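PDB 2IVF: ethylbenzene dehydrogenase alpha-subunit from Aromatoleum aromaticum, which binds a molybdenum atom, MGD, MD1 and an iron/sulfur cluster as a member of the molybdopterin oxidoreductase family. Local coordinates for residues R851-I854 with H858-N861; Y95-V98 with V103-E106; P262-F267 with S666-F671; M891-N896 with D900-V905. One frame throughout, in Å; residues are numbered along the deposited sequence.

Contact 1 of 4, residues R851-I854 with H858-N861; sequences RVSI and HLTN. With MGD (2-amino-5,6-dimercapto-7-methyl-3,7,8a,9-tetrahydro-8-oxa-1,3,9,10-tetraaza-anthracen-4-one guanosine dinucleotide), chain M.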
loop_
_atom_site.group_PDB
_atom_site.type_symbol
_atom_site.label_atom_id
_atom_site.label_comp_id
_atom_site.label_asym_id
_atom_site.label_seq_id
_atom_site.Cartn_x
_atom_site.Cartn_y
_atom_site.Cartn_z
ATOM N N ARG A 851 3.415 2.050 0.421
ATOM C CA ARG A 851 2.502 1.455 -0.539
ATOM C C ARG A 851 2.154 0.041 -0.099
ATOM O O ARG A 851 0.988 -0.385 -0.206
ATOM C CB ARG A 851 3.153 1.335 -1.887
ATOM C CG ARG A 851 2.336 0.488 -2.813
ATOM C CD ARG A 851 2.947 0.427 -4.193
ATOM N NE ARG A 851 2.658 1.590 -4.966
ATOM C CZ ARG A 851 3.425 2.082 -5.918
ATOM N NH1 ARG A 851 4.663 1.639 -6.123
ATOM N NH2 ARG A 851 2.997 3.145 -6.559
ATOM N N VAL A 852 3.140 -0.661 0.458
ATOM C CA VAL A 852 3.099 -2.136 0.474
ATOM C C VAL A 852 2.397 -2.722 1.711
ATOM O O VAL A 852 2.271 -3.940 1.869
ATOM C CB VAL A 852 4.520 -2.711 0.325
ATOM C CG1 VAL A 852 5.137 -2.234 -1.000
ATOM C CG2 VAL A 852 5.430 -2.260 1.511
ATOM N N SER A 853 1.935 -1.844 2.581
ATOM C CA SER A 853 1.343 -2.228 3.860
ATOM C C SER A 853 0.546 -1.069 4.364
ATOM O O SER A 853 0.833 0.072 3.994
ATOM C CB SER A 853 2.412 -2.609 4.885
ATOM O OG SER A 853 1.849 -2.953 6.157
ATOM N N ILE A 854 -0.445 -1.361 5.215
ATOM C CA ILE A 854 -1.090 -0.331 6.036
ATOM C C ILE A 854 -0.304 -0.369 7.372
ATOM O O ILE A 854 -0.390 -1.322 8.182
ATOM C CB ILE A 854 -2.604 -0.533 6.228
ATOM C CG1 ILE A 854 -3.309 -0.628 4.866
ATOM C CG2 ILE A 854 -3.198 0.577 7.030
ATOM C CD1 ILE A 854 -3.181 0.658 3.961
ATOM N N HIS A 858 0.940 -5.443 7.313
ATOM C CA HIS A 858 1.267 -6.361 6.215
ATOM C C HIS A 858 2.772 -6.447 5.938
ATOM O O HIS A 858 3.218 -7.141 4.958
ATOM C CB HIS A 858 0.573 -5.917 4.938
ATOM C CG HIS A 858 -0.854 -5.534 5.130
ATOM N ND1 HIS A 858 -1.237 -4.273 5.504
ATOM C CD2 HIS A 858 -1.990 -6.257 5.024
ATOM C CE1 HIS A 858 -2.553 -4.232 5.635
ATOM N NE2 HIS A 858 -3.040 -5.414 5.301
ATOM N N LEU A 859 3.568 -5.781 6.767
ATOM C CA LEU A 859 5.008 -5.763 6.567
ATOM C C LEU A 859 5.669 -7.069 6.935
ATOM O O LEU A 859 6.832 -7.339 6.570
ATOM C CB LEU A 859 5.657 -4.576 7.299
ATOM C CG LEU A 859 5.452 -3.205 6.689
ATOM C CD1 LEU A 859 6.243 -2.120 7.520
ATOM C CD2 LEU A 859 5.775 -3.191 5.151
ATOM N N THR A 860 4.945 -7.883 7.678
ATOM C CA THR A 860 5.411 -9.211 8.005
ATOM C C THR A 860 4.554 -10.272 7.317
ATOM O O THR A 860 4.530 -11.441 7.732
ATOM C CB THR A 860 5.515 -9.420 9.557
ATOM O OG1 THR A 860 4.287 -9.019 10.197
ATOM C CG2 THR A 860 6.725 -8.669 10.107
ATOM N N ASN A 861 3.883 -9.890 6.227
ATOM C CA ASN A 861 3.080 -10.820 5.468
ATOM C C ASN A 861 3.837 -11.343 4.294
ATOM O O ASN A 861 4.252 -10.575 3.428
ATOM C CB ASN A 861 1.789 -10.199 4.965
ATOM C CG ASN A 861 0.883 -11.208 4.422
ATOM O OD1 ASN A 861 0.658 -11.284 3.195
ATOM N ND2 ASN A 861 0.385 -12.064 5.296
HETATM P PB MGD M . 3.048 10.781 3.312
HETATM O O1B MGD M . 2.979 9.345 2.928
HETATM O O2B MGD M . 3.957 11.094 4.445
HETATM O O3B MGD M . 1.670 11.474 3.640
HETATM O O3A MGD M . -0.138 9.685 3.782
HETATM P PA MGD M . 0.154 11.128 3.168
HETATM O O1A MGD M . 0.014 10.976 1.716
HETATM O O2A MGD M . -0.658 12.128 3.836
HETATM O "O5'" MGD M . 3.519 11.658 2.048
HETATM C "C5'" MGD M . 4.713 11.286 1.345
HETATM C "C4'" MGD M . 5.139 12.413 0.408
HETATM O "O4'" MGD M . 5.581 13.532 1.162
HETATM C "C3'" MGD M . 6.406 11.880 -0.220
HETATM O "O3'" MGD M . 6.032 11.244 -1.436
HETATM C "C2'" MGD M . 7.229 13.153 -0.455
HETATM O "O2'" MGD M . 7.367 13.389 -1.868
HETATM C "C1'" MGD M . 6.397 14.253 0.225
HETATM N N9 MGD M . 7.306 15.165 0.959
HETATM C C8 MGD M . 8.222 14.859 1.891
HETATM N N7 MGD M . 8.813 15.967 2.355
HETATM C C5 MGD M . 8.233 17.004 1.698
HETATM C C6 MGD M . 8.388 18.383 1.676
HETATM O O6 MGD M . 9.216 19.015 2.344
HETATM N N1 MGD M . 7.551 19.112 0.827
HETATM C C2 MGD M . 6.589 18.550 -0.025
HETATM N N2 MGD M . 5.824 19.356 -0.839
HETATM N N3 MGD M . 6.440 17.219 0.030
HETATM C C4 MGD M . 7.248 16.468 0.839
HETATM C C10 MGD M . -0.071 9.453 5.141
HETATM C C11 MGD M . -1.308 8.697 5.558
HETATM O O11 MGD M . -1.358 7.542 4.827
HETATM C C12 MGD M . -1.419 8.427 7.066
HETATM S S12 MGD M . -0.822 9.571 8.261
HETATM C C13 MGD M . -2.006 7.266 7.502
HETATM S S13 MGD M . -2.155 6.977 9.201
HETATM C C14 MGD M . -2.491 6.247 6.529
HETATM N N15 MGD M . -1.438 5.194 6.457
HETATM C C16 MGD M . -1.243 4.431 5.289
HETATM C C17 MGD M . -0.388 3.360 5.229
HETATM O O17 MGD M . 0.294 3.012 6.223
HETATM N N18 MGD M . -0.273 2.676 4.003
HETATM C C19 MGD M . -0.984 3.017 2.895
HETATM N N19 MGD M . -0.792 2.297 1.772
HETATM N N20 MGD M . -1.781 4.092 2.983
HETATM C C21 MGD M . -1.943 4.763 4.134
HETATM N N22 MGD M . -2.789 5.866 4.196
HETATM C C23 MGD M . -2.612 6.932 5.138
HETATM O O HOH W 1 4.217 -5.974 2.582
#
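Ser853 reaches across to His858 with its hydroxyl, while Ile854 lies alongside the imidazole and points the same way. Two backbone N-H groups are captured by side chains. His858 N donates to Ser853 OG at 2.9 Å (N-H...O 152°), and Ile854 N donates to His858 ND1 at 3.0 Å. The second bond is almost straight (175°), with its donor tilted 19° from the imidazole plane. Ser853 OG, swung opposite the backbone N, makes only a long, weak approach to ND1 and has a further hydrogen-bond partner in His855 O. Ile854 CB packs 3.7 Å from His858 CE1. Leu859 CD2 also presses on Ser853 CB at 3.4 Å, tighter than ordinary carbon contact, and meets Val852 CG2 where the two side chains cross at about a right angle. A water donates to both Val852 O and His858 O.

This loop of the molybdopterin dinucleotide binding domain, with a type I turn from His858 to Asn861, faces MGD: Ser853 O accepts N18 of MGD at 2.8 Å, and Ile854 CD1 rests 3.4 Å from C19 of MGD. By gripping the Ile854 N-H and the Ser853 hydroxyl, His858 acts in the second shell of both contacts.

Contact 2 of 4, residues Y95-V98 with V103-E106; sequences YVYV and VWRE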
loop_
_atom_site.group_PDB
_atom_site.type_symbol
_atom_site.label_atom_id
_atom_site.label_comp_id
_atom_site.label_asym_id
_atom_site.label_seq_id
_atom_site.Cartn_x
_atom_site.Cartn_y
_atom_site.Cartn_z
ATOM N N TYR A 95 -16.725 -8.461 -0.032
ATOM C CA TYR A 95 -17.287 -9.782 0.132
ATOM C C TYR A 95 -16.148 -10.582 0.672
ATOM O O TYR A 95 -15.048 -10.553 0.113
ATOM C CB TYR A 95 -17.686 -10.351 -1.187
ATOM C CG TYR A 95 -18.825 -9.659 -1.837
ATOM C CD1 TYR A 95 -20.060 -9.507 -1.171
ATOM C CD2 TYR A 95 -18.722 -9.206 -3.146
ATOM C CE1 TYR A 95 -21.118 -8.878 -1.785
ATOM C CE2 TYR A 95 -19.777 -8.649 -3.759
ATOM C CZ TYR A 95 -20.969 -8.469 -3.083
ATOM O OH TYR A 95 -22.019 -7.849 -3.711
ATOM N N VAL A 96 -16.397 -11.245 1.785
ATOM C CA VAL A 96 -15.449 -12.180 2.397
ATOM C C VAL A 96 -15.941 -13.581 2.138
ATOM O O VAL A 96 -17.062 -13.971 2.570
ATOM C CB VAL A 96 -15.311 -11.906 3.910
ATOM C CG1 VAL A 96 -14.300 -12.932 4.591
ATOM C CG2 VAL A 96 -14.843 -10.431 4.080
ATOM N N TYR A 97 -15.143 -14.347 1.394
ATOM C CA TYR A 97 -15.560 -15.670 0.893
ATOM C C TYR A 97 -14.973 -16.742 1.776
ATOM O O TYR A 97 -13.764 -16.839 1.914
ATOM C CB TYR A 97 -15.063 -15.932 -0.526
ATOM C CG TYR A 97 -15.591 -15.009 -1.567
ATOM C CD1 TYR A 97 -15.052 -13.733 -1.718
ATOM C CD2 TYR A 97 -16.557 -15.438 -2.459
ATOM C CE1 TYR A 97 -15.489 -12.898 -2.679
ATOM C CE2 TYR A 97 -17.033 -14.584 -3.476
ATOM C CZ TYR A 97 -16.483 -13.322 -3.573
ATOM O OH TYR A 97 -16.912 -12.461 -4.530
ATOM N N VAL A 98 -15.846 -17.513 2.408
ATOM C CA VAL A 98 -15.416 -18.510 3.375
ATOM C C VAL A 98 -15.617 -19.866 2.746
ATOM O O VAL A 98 -16.652 -20.124 2.159
ATOM C CB VAL A 98 -16.242 -18.422 4.668
ATOM C CG1 VAL A 98 -15.935 -19.623 5.610
ATOM C CG2 VAL A 98 -16.034 -17.084 5.346
ATOM N N VAL A 103 -11.318 -18.215 5.764
ATOM C CA VAL A 103 -11.404 -17.135 4.758
ATOM C C VAL A 103 -10.524 -17.472 3.555
ATOM O O VAL A 103 -9.291 -17.460 3.630
ATOM C CB VAL A 103 -10.978 -15.770 5.314
ATOM C CG1 VAL A 103 -10.997 -14.694 4.191
ATOM C CG2 VAL A 103 -11.874 -15.366 6.523
ATOM N N TRP A 104 -11.155 -17.776 2.442
ATOM C CA TRP A 104 -10.444 -18.108 1.230
ATOM C C TRP A 104 -9.937 -16.854 0.517
ATOM O O TRP A 104 -8.773 -16.763 0.167
ATOM C CB TRP A 104 -11.375 -18.889 0.337
ATOM C CG TRP A 104 -10.917 -19.006 -1.036
ATOM C CD1 TRP A 104 -9.675 -19.330 -1.482
ATOM C CD2 TRP A 104 -11.725 -18.820 -2.179
ATOM N NE1 TRP A 104 -9.667 -19.312 -2.871
ATOM C CE2 TRP A 104 -10.926 -19.026 -3.307
ATOM C CE3 TRP A 104 -13.045 -18.453 -2.360
ATOM C CZ2 TRP A 104 -11.418 -18.892 -4.580
ATOM C CZ3 TRP A 104 -13.538 -18.370 -3.634
ATOM C CH2 TRP A 104 -12.732 -18.564 -4.713
ATOM N N ARG A 105 -10.830 -15.885 0.303
ATOM C CA ARG A 105 -10.446 -14.648 -0.379
ATOM C C ARG A 105 -11.497 -13.603 -0.105
ATOM O O ARG A 105 -12.532 -13.896 0.529
ATOM C CB ARG A 105 -10.362 -14.861 -1.887
ATOM C CG ARG A 105 -11.699 -15.068 -2.504
ATOM C CD ARG A 105 -11.585 -15.284 -3.970
ATOM N NE ARG A 105 -11.236 -14.078 -4.710
ATOM C CZ ARG A 105 -12.108 -13.221 -5.258
ATOM N NH1 ARG A 105 -13.398 -13.375 -5.116
ATOM N NH2 ARG A 105 -11.670 -12.189 -5.940
ATOM N N GLU A 106 -11.205 -12.395 -0.590
ATOM C CA GLU A 106 -12.132 -11.282 -0.499
ATOM C C GLU A 106 -12.179 -10.565 -1.840
ATOM O O GLU A 106 -11.274 -10.698 -2.674
ATOM C CB GLU A 106 -11.672 -10.332 0.601
ATOM C CG GLU A 106 -10.203 -9.856 0.445
ATOM C CD GLU A 106 -9.259 -10.682 1.268
ATOM O OE1 GLU A 106 -9.221 -10.520 2.512
ATOM O OE2 GLU A 106 -8.528 -11.500 0.688
#
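Tyr95 meets Glu106 through its backbone: Tyr95 O takes a CA-H...O contact from Glu106 CA at 3.1 Å. The tyrosine ring itself leads away, to Trp79 of the same chain and to Leu349 of the beta-subunit. Val96 follows, in an antiparallel non-hydrogen-bonded pair with Glu106. Its CG1 turns toward Val103, on the same face of the partner strand, and packs 3.8 Å from Val103 CG1.

Tyr97 is the pivot. Its N donates to Arg105 O at 2.8 Å, and its O accepts Trp104 N, also at 2.8 Å, with a longer, weak bond from Arg105 N at 3.5 Å. Trp104 and Arg105 both oppose this one residue, which defines a classic beta bulge in strand 102-108. Their side chains crowd around the tyrosine. The Trp104 edge points at the Tyr97 face in an offset edge-to-face pair, centroids 6.0 Å apart and planes at 81°. Arg105 runs beside the ring, its bend at CG-CD (chi3 -72°) bringing NH1 to 3.2 Å from Tyr97 CE1; guanidinium and ring are inclined by 46°. Beyond the bulge, Val98 pairs with Val103 in the non-hydrogen-bonded manner, one residue out of the earlier register.

The polar ends are satisfied further out: Glu106 OE1 by Tyr656, and Tyr97 OH by Pro348 O of the beta-subunit. By setting two residues against Tyr97, the bulge gathers an indole, a guanidinium and a phenol into a patch against the beta-subunit, where the charge of Arg105 is met by Glu107 of its own chain.

Contact 3 of 4, residues P262-F267 with S666-F671; sequences PSSYHF and SGNPFF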
loop_
_atom_site.group_PDB
_atom_site.type_symbol
_atom_site.label_atom_id
_atom_site.label_comp_id
_atom_site.label_asym_id
_atom_site.label_seq_id
_atom_site.Cartn_x
_atom_site.Cartn_y
_atom_site.Cartn_z
ATOM N N PRO A 262 -5.209 4.730 -2.372
ATOM C CA PRO A 262 -5.523 4.017 -3.612
ATOM C C PRO A 262 -6.994 3.790 -3.836
ATOM O O PRO A 262 -7.402 3.698 -4.967
ATOM C CB PRO A 262 -4.779 2.693 -3.474
ATOM C CG PRO A 262 -4.569 2.499 -1.981
ATOM C CD PRO A 262 -4.449 3.898 -1.423
ATOM N N SER A 263 -7.804 3.756 -2.765
ATOM C CA SER A 263 -9.237 3.522 -2.937
ATOM C C SER A 263 -9.897 4.672 -3.663
ATOM O O SER A 263 -10.920 4.440 -4.303
ATOM C CB SER A 263 -9.977 3.271 -1.613
ATOM O OG SER A 263 -9.874 4.351 -0.731
ATOM N N SER A 264 -9.328 5.881 -3.572
ATOM C CA SER A 264 -9.982 7.048 -4.167
ATOM C C SER A 264 -9.094 7.911 -5.025
ATOM O O SER A 264 -9.513 8.951 -5.513
ATOM C CB SER A 264 -10.727 7.825 -3.121
ATOM O OG SER A 264 -11.832 7.035 -2.663
ATOM N N TYR A 265 -7.879 7.444 -5.248
ATOM C CA TYR A 265 -6.939 8.104 -6.176
ATOM C C TYR A 265 -7.617 8.463 -7.502
ATOM O O TYR A 265 -7.327 9.522 -8.122
ATOM C CB TYR A 265 -5.802 7.140 -6.448
ATOM C CG TYR A 265 -4.725 7.585 -7.401
ATOM C CD1 TYR A 265 -4.862 7.422 -8.756
ATOM C CD2 TYR A 265 -3.501 8.023 -6.931
ATOM C CE1 TYR A 265 -3.876 7.773 -9.627
ATOM C CE2 TYR A 265 -2.471 8.353 -7.825
ATOM C CZ TYR A 265 -2.661 8.202 -9.160
ATOM O OH TYR A 265 -1.679 8.452 -10.093
ATOM N N HIS A 266 -8.487 7.573 -7.945
ATOM C CA HIS A 266 -9.184 7.744 -9.231
ATOM C C HIS A 266 -9.839 9.102 -9.413
ATOM O O HIS A 266 -9.896 9.627 -10.547
ATOM C CB HIS A 266 -10.202 6.629 -9.433
ATOM C CG HIS A 266 -11.420 6.715 -8.562
ATOM N ND1 HIS A 266 -12.561 7.368 -8.958
ATOM C CD2 HIS A 266 -11.710 6.142 -7.367
ATOM C CE1 HIS A 266 -13.490 7.227 -8.029
ATOM N NE2 HIS A 266 -12.995 6.504 -7.041
ATOM N N PHE A 267 -10.339 9.678 -8.320
ATOM C CA PHE A 267 -10.971 11.012 -8.381
ATOM C C PHE A 267 -9.950 12.067 -8.868
ATOM O O PHE A 267 -10.306 12.983 -9.594
ATOM C CB PHE A 267 -11.562 11.413 -7.022
ATOM C CG PHE A 267 -12.823 10.679 -6.669
ATOM C CD1 PHE A 267 -14.012 10.965 -7.331
ATOM C CD2 PHE A 267 -12.847 9.772 -5.630
ATOM C CE1 PHE A 267 -15.184 10.321 -7.015
ATOM C CE2 PHE A 267 -14.035 9.101 -5.287
ATOM C CZ PHE A 267 -15.197 9.389 -5.938
ATOM N N SER A 666 -14.172 12.458 6.106
ATOM C CA SER A 666 -14.780 13.086 4.941
ATOM C C SER A 666 -14.413 12.452 3.592
ATOM O O SER A 666 -15.251 12.447 2.680
ATOM C CB SER A 666 -14.429 14.585 4.919
ATOM O OG SER A 666 -13.038 14.780 4.857
ATOM N N GLY A 667 -13.186 11.935 3.477
ATOM C CA GLY A 667 -12.645 11.501 2.197
ATOM C C GLY A 667 -13.497 10.436 1.545
ATOM O O GLY A 667 -13.931 10.607 0.420
ATOM N N ASN A 668 -13.743 9.344 2.287
ATOM C CA ASN A 668 -14.597 8.252 1.853
ATOM C C ASN A 668 -15.657 8.173 2.947
ATOM O O ASN A 668 -15.484 7.440 3.906
ATOM C CB ASN A 668 -13.860 6.925 1.782
ATOM C CG ASN A 668 -12.940 6.783 0.602
ATOM O OD1 ASN A 668 -12.591 7.744 -0.114
ATOM N ND2 ASN A 668 -12.554 5.529 0.356
ATOM N N PRO A 669 -16.698 8.995 2.835
ATOM C CA PRO A 669 -17.572 9.330 3.962
ATOM C C PRO A 669 -18.728 8.348 4.236
ATOM O O PRO A 669 -19.917 8.726 4.276
ATOM C CB PRO A 669 -18.080 10.707 3.583
ATOM C CG PRO A 669 -18.171 10.646 2.068
ATOM C CD PRO A 669 -17.109 9.708 1.588
ATOM N N PHE A 670 -18.349 7.112 4.537
ATOM C CA PHE A 670 -19.308 6.026 4.766
ATOM C C PHE A 670 -18.703 5.080 5.750
ATOM O O PHE A 670 -17.474 4.797 5.686
ATOM C CB PHE A 670 -19.671 5.254 3.460
ATOM C CG PHE A 670 -18.600 5.266 2.406
ATOM C CD1 PHE A 670 -17.604 4.300 2.374
ATOM C CD2 PHE A 670 -18.615 6.225 1.409
ATOM C CE1 PHE A 670 -16.610 4.332 1.405
ATOM C CE2 PHE A 670 -17.634 6.286 0.437
ATOM C CZ PHE A 670 -16.635 5.309 0.404
ATOM N N PHE A 671 -19.544 4.595 6.672
ATOM C CA PHE A 671 -19.134 3.562 7.621
ATOM C C PHE A 671 -19.418 2.209 7.031
ATOM O O PHE A 671 -20.445 2.007 6.367
ATOM C CB PHE A 671 -19.981 3.660 8.882
ATOM C CG PHE A 671 -19.567 4.732 9.802
ATOM C CD1 PHE A 671 -19.925 6.044 9.574
ATOM C CD2 PHE A 671 -18.800 4.431 10.911
ATOM C CE1 PHE A 671 -19.544 7.051 10.457
ATOM C CE2 PHE A 671 -18.416 5.425 11.800
ATOM C CZ PHE A 671 -18.798 6.736 11.560
#
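Asn668 presents its side-chain amide to two consecutive serines, and both ends of that amide are used. ND2 donates to Ser263 OG at 3.1 Å; the N-H...O angle is only 136°, and the hydroxyl sits 25° out of the amide plane, so the bond is bent. OD1 accepts from Ser264 OG at 2.8 Å, the hydroxyl approaching from the side of the carbonyl with a C=O...O angle of 114°. Each amide atom has another partner: OD1 also accepts from Tyr261 OH, and ND2 also donates to Gly90 O, which belongs to the pocket of the iron/sulfur cluster. Two bonds at each end thus fix the rotation of a buried amide. Ser264 reaches OD1 because its OG lies opposite its own carbonyl carbon, beside the backbone N.

Topologically the serines lie in the link, which includes the short helix 257-260, from strand 249-253 to helix 265-274, part of a beta-alpha-beta unit that continues into the parallel strand 277-281. Asn668 comes from the approach to strand 670-676 of a separate antiparallel sheet, some 400 residues later. The backbone is organised on each side: Phe267 N donates to Ser264 O at 3.0 Å, while Phe670 N donates to Asn668 O, also at 3.0 Å, closing an inverse gamma turn centred on Pro669. Phe267 and Phe670 each make an edge-to-face pair with Tyr122.

Contact 4 of 4, residues M891-N896 with D900-V905; sequences MAKLFN and DCEIMV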
loop_
_atom_site.group_PDB
_atom_site.type_symbol
_atom_site.label_atom_id
_atom_site.label_comp_id
_atom_site.label_asym_id
_atom_site.label_seq_id
_atom_site.Cartn_x
_atom_site.Cartn_y
_atom_site.Cartn_z
ATOM N N MET A 891 23.709 -2.795 -0.232
ATOM C CA MET A 891 23.372 -2.292 1.100
ATOM C C MET A 891 24.140 -0.985 1.340
ATOM O O MET A 891 25.212 -0.758 0.805
ATOM C CB MET A 891 23.768 -3.272 2.199
ATOM C CG MET A 891 23.129 -4.597 2.092
ATOM S SD MET A 891 21.363 -4.460 2.289
ATOM C CE MET A 891 20.957 -5.545 0.967
ATOM N N ALA A 892 23.572 -0.143 2.192
ATOM C CA ALA A 892 24.170 1.114 2.562
ATOM C C ALA A 892 23.980 1.336 4.043
ATOM O O ALA A 892 23.025 0.810 4.614
ATOM C CB ALA A 892 23.526 2.251 1.745
ATOM N N LYS A 893 24.881 2.092 4.668
ATOM C CA LYS A 893 24.661 2.642 5.995
ATOM C C LYS A 893 24.118 4.039 5.839
ATOM O O LYS A 893 24.645 4.836 5.047
ATOM C CB LYS A 893 25.942 2.730 6.840
ATOM C CG LYS A 893 26.621 1.456 7.138
ATOM C CD LYS A 893 25.752 0.487 7.904
ATOM C CE LYS A 893 26.664 -0.594 8.569
ATOM N NZ LYS A 893 25.868 -1.607 9.239
ATOM N N LEU A 894 23.031 4.313 6.546
ATOM C CA LEU A 894 22.580 5.666 6.783
ATOM C C LEU A 894 22.997 6.034 8.183
ATOM O O LEU A 894 22.854 5.219 9.123
ATOM C CB LEU A 894 21.060 5.797 6.712
ATOM C CG LEU A 894 20.260 5.952 5.418
ATOM C CD1 LEU A 894 20.864 5.186 4.297
ATOM C CD2 LEU A 894 18.762 5.631 5.688
ATOM N N PHE A 895 23.516 7.230 8.351
ATOM C CA PHE A 895 23.942 7.616 9.671
ATOM C C PHE A 895 23.966 9.107 9.867
ATOM O O PHE A 895 24.086 9.866 8.911
ATOM C CB PHE A 895 25.340 6.985 10.000
ATOM C CG PHE A 895 26.479 7.494 9.142
ATOM C CD1 PHE A 895 26.694 6.983 7.864
ATOM C CD2 PHE A 895 27.332 8.470 9.617
ATOM C CE1 PHE A 895 27.736 7.444 7.102
ATOM C CE2 PHE A 895 28.388 8.944 8.852
ATOM C CZ PHE A 895 28.589 8.439 7.597
ATOM N N ASN A 896 23.947 9.520 11.133
ATOM C CA ASN A 896 24.177 10.901 11.443
ATOM C C ASN A 896 24.831 10.971 12.795
ATOM O O ASN A 896 25.409 9.970 13.237
ATOM C CB ASN A 896 22.894 11.720 11.338
ATOM C CG ASN A 896 21.761 11.249 12.264
ATOM O OD1 ASN A 896 21.964 10.559 13.248
ATOM N ND2 ASN A 896 20.553 11.648 11.932
ATOM N N ASP A 900 22.772 5.033 13.458
ATOM C CA ASP A 900 22.942 4.528 12.105
ATOM C C ASP A 900 22.072 3.332 11.864
ATOM O O ASP A 900 21.607 2.696 12.807
ATOM C CB ASP A 900 24.391 4.135 11.842
ATOM C CG ASP A 900 24.839 2.908 12.664
ATOM O OD1 ASP A 900 24.780 2.959 13.914
ATOM O OD2 ASP A 900 25.254 1.894 12.056
ATOM N N CYS A 901 21.899 2.999 10.590
ATOM C CA CYS A 901 21.165 1.809 10.233
ATOM C C CYS A 901 21.661 1.329 8.891
ATOM O O CYS A 901 22.424 2.032 8.235
ATOM C CB CYS A 901 19.705 2.108 10.181
ATOM S SG CYS A 901 19.233 3.243 8.853
ATOM N N GLU A 902 21.313 0.107 8.535
ATOM C CA GLU A 902 21.741 -0.463 7.275
ATOM C C GLU A 902 20.491 -0.796 6.534
ATOM O O GLU A 902 19.557 -1.326 7.126
ATOM C CB GLU A 902 22.552 -1.726 7.515
ATOM C CG GLU A 902 23.016 -2.411 6.261
ATOM C CD GLU A 902 24.119 -3.426 6.501
ATOM O OE1 GLU A 902 24.902 -3.297 7.483
ATOM O OE2 GLU A 902 24.214 -4.356 5.669
ATOM N N ILE A 903 20.489 -0.497 5.234
ATOM C CA ILE A 903 19.304 -0.611 4.410
ATOM C C ILE A 903 19.727 -0.871 2.984
ATOM O O ILE A 903 20.816 -0.444 2.587
ATOM C CB ILE A 903 18.513 0.693 4.540
ATOM C CG1 ILE A 903 17.097 0.524 4.027
ATOM C CG2 ILE A 903 19.305 1.833 3.920
ATOM C CD1 ILE A 903 16.143 1.660 4.525
ATOM N N MET A 904 18.912 -1.624 2.251
ATOM C CA MET A 904 19.142 -1.891 0.830
ATOM C C MET A 904 18.836 -0.658 0.007
ATOM O O MET A 904 17.855 0.036 0.272
ATOM C CB MET A 904 18.294 -3.056 0.345
ATOM C CG MET A 904 18.318 -3.241 -1.201
ATOM S SD MET A 904 17.410 -4.681 -1.716
ATOM C CE MET A 904 18.583 -6.008 -1.382
ATOM N N VAL A 905 19.618 -0.433 -1.047
ATOM C CA VAL A 905 19.515 0.756 -1.838
ATOM C C VAL A 905 18.725 0.467 -3.107
ATOM O O VAL A 905 18.920 -0.551 -3.790
ATOM C CB VAL A 905 20.894 1.299 -2.230
ATOM C CG1 VAL A 905 20.767 2.498 -3.233
ATOM C CG2 VAL A 905 21.666 1.735 -0.989
HETATM O O HOH W 2 24.247 -0.203 10.784
#
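Met891 and Met904 open the hairpin at one end and Phe895 and Asp900 close it at the other. Backbone bonding sets the antiparallel register: Ala892 exchanges N-H...O bonds with Ile903, and Leu894 does so with Cys901. A representative pair is Ala892 N to Ile903 O, 2.8 Å. Strand directions differ by 142°, showing marked twist.

Charged contacts lie on the face of Lys893, Glu902 and Asp900. Lys893 NZ makes a salt bridge to Glu902 OE1 at 2.6 Å, using the anti lone pair of that oxygen. A bend at CB-CG (chi2 -60°) carries the lysine chain across to it. A water accepts from Lys893 NZ at 2.6 Å and donates to Asp900 OD2 at 2.7 Å, bridging a lysine and an aspartate too far apart for a salt bridge. The other carboxylate oxygens are held by Lys927, at Glu902 OE2, and Lys930, at Asp900 OD1.

Apolar contacts fill the opposite face. Ala892 CB meets Val905 CG2 at 3.3 Å, a tight fit, and Leu894 CD1 lies 3.7 Å from Ile903 CG2. On the charged face the methionine methyls Met891 CE and Met904 CE close to 3.4 Å.

This hairpin belongs to the dinucleotide-binding domain, whose family is of the double-psi beta-barrel clan. Sharing Lys893 between Glu902, directly, and Asp900, through water, probably eases repulsion between the carboxylates, while the other face packs apolar groups into the sheet.

Contacts 1, 2 and 3 are grouped about the iron/sulfur cluster from different parts of the chain. In contact 1 the side chain of Ile854 is about 4 Å from the iron/sulfur cluster. In contact 3 the side chain of Ser263 is also about 4 Å from the iron/sulfur cluster, and in contact 2 that of Glu106 is about 8 Å from it. Their centres are spaced 19 Å (1 and 2), 20 Å (1 and 3) and 23 Å (2 and 3). Contacts 1 and 3 come within about 6 Å at their nearest atoms without touching. Contact 4 belongs to the same dinucleotide-binding region as contact 1, their centres 21 Å apart; its Leu894 side chain is about 10 Å from MD1.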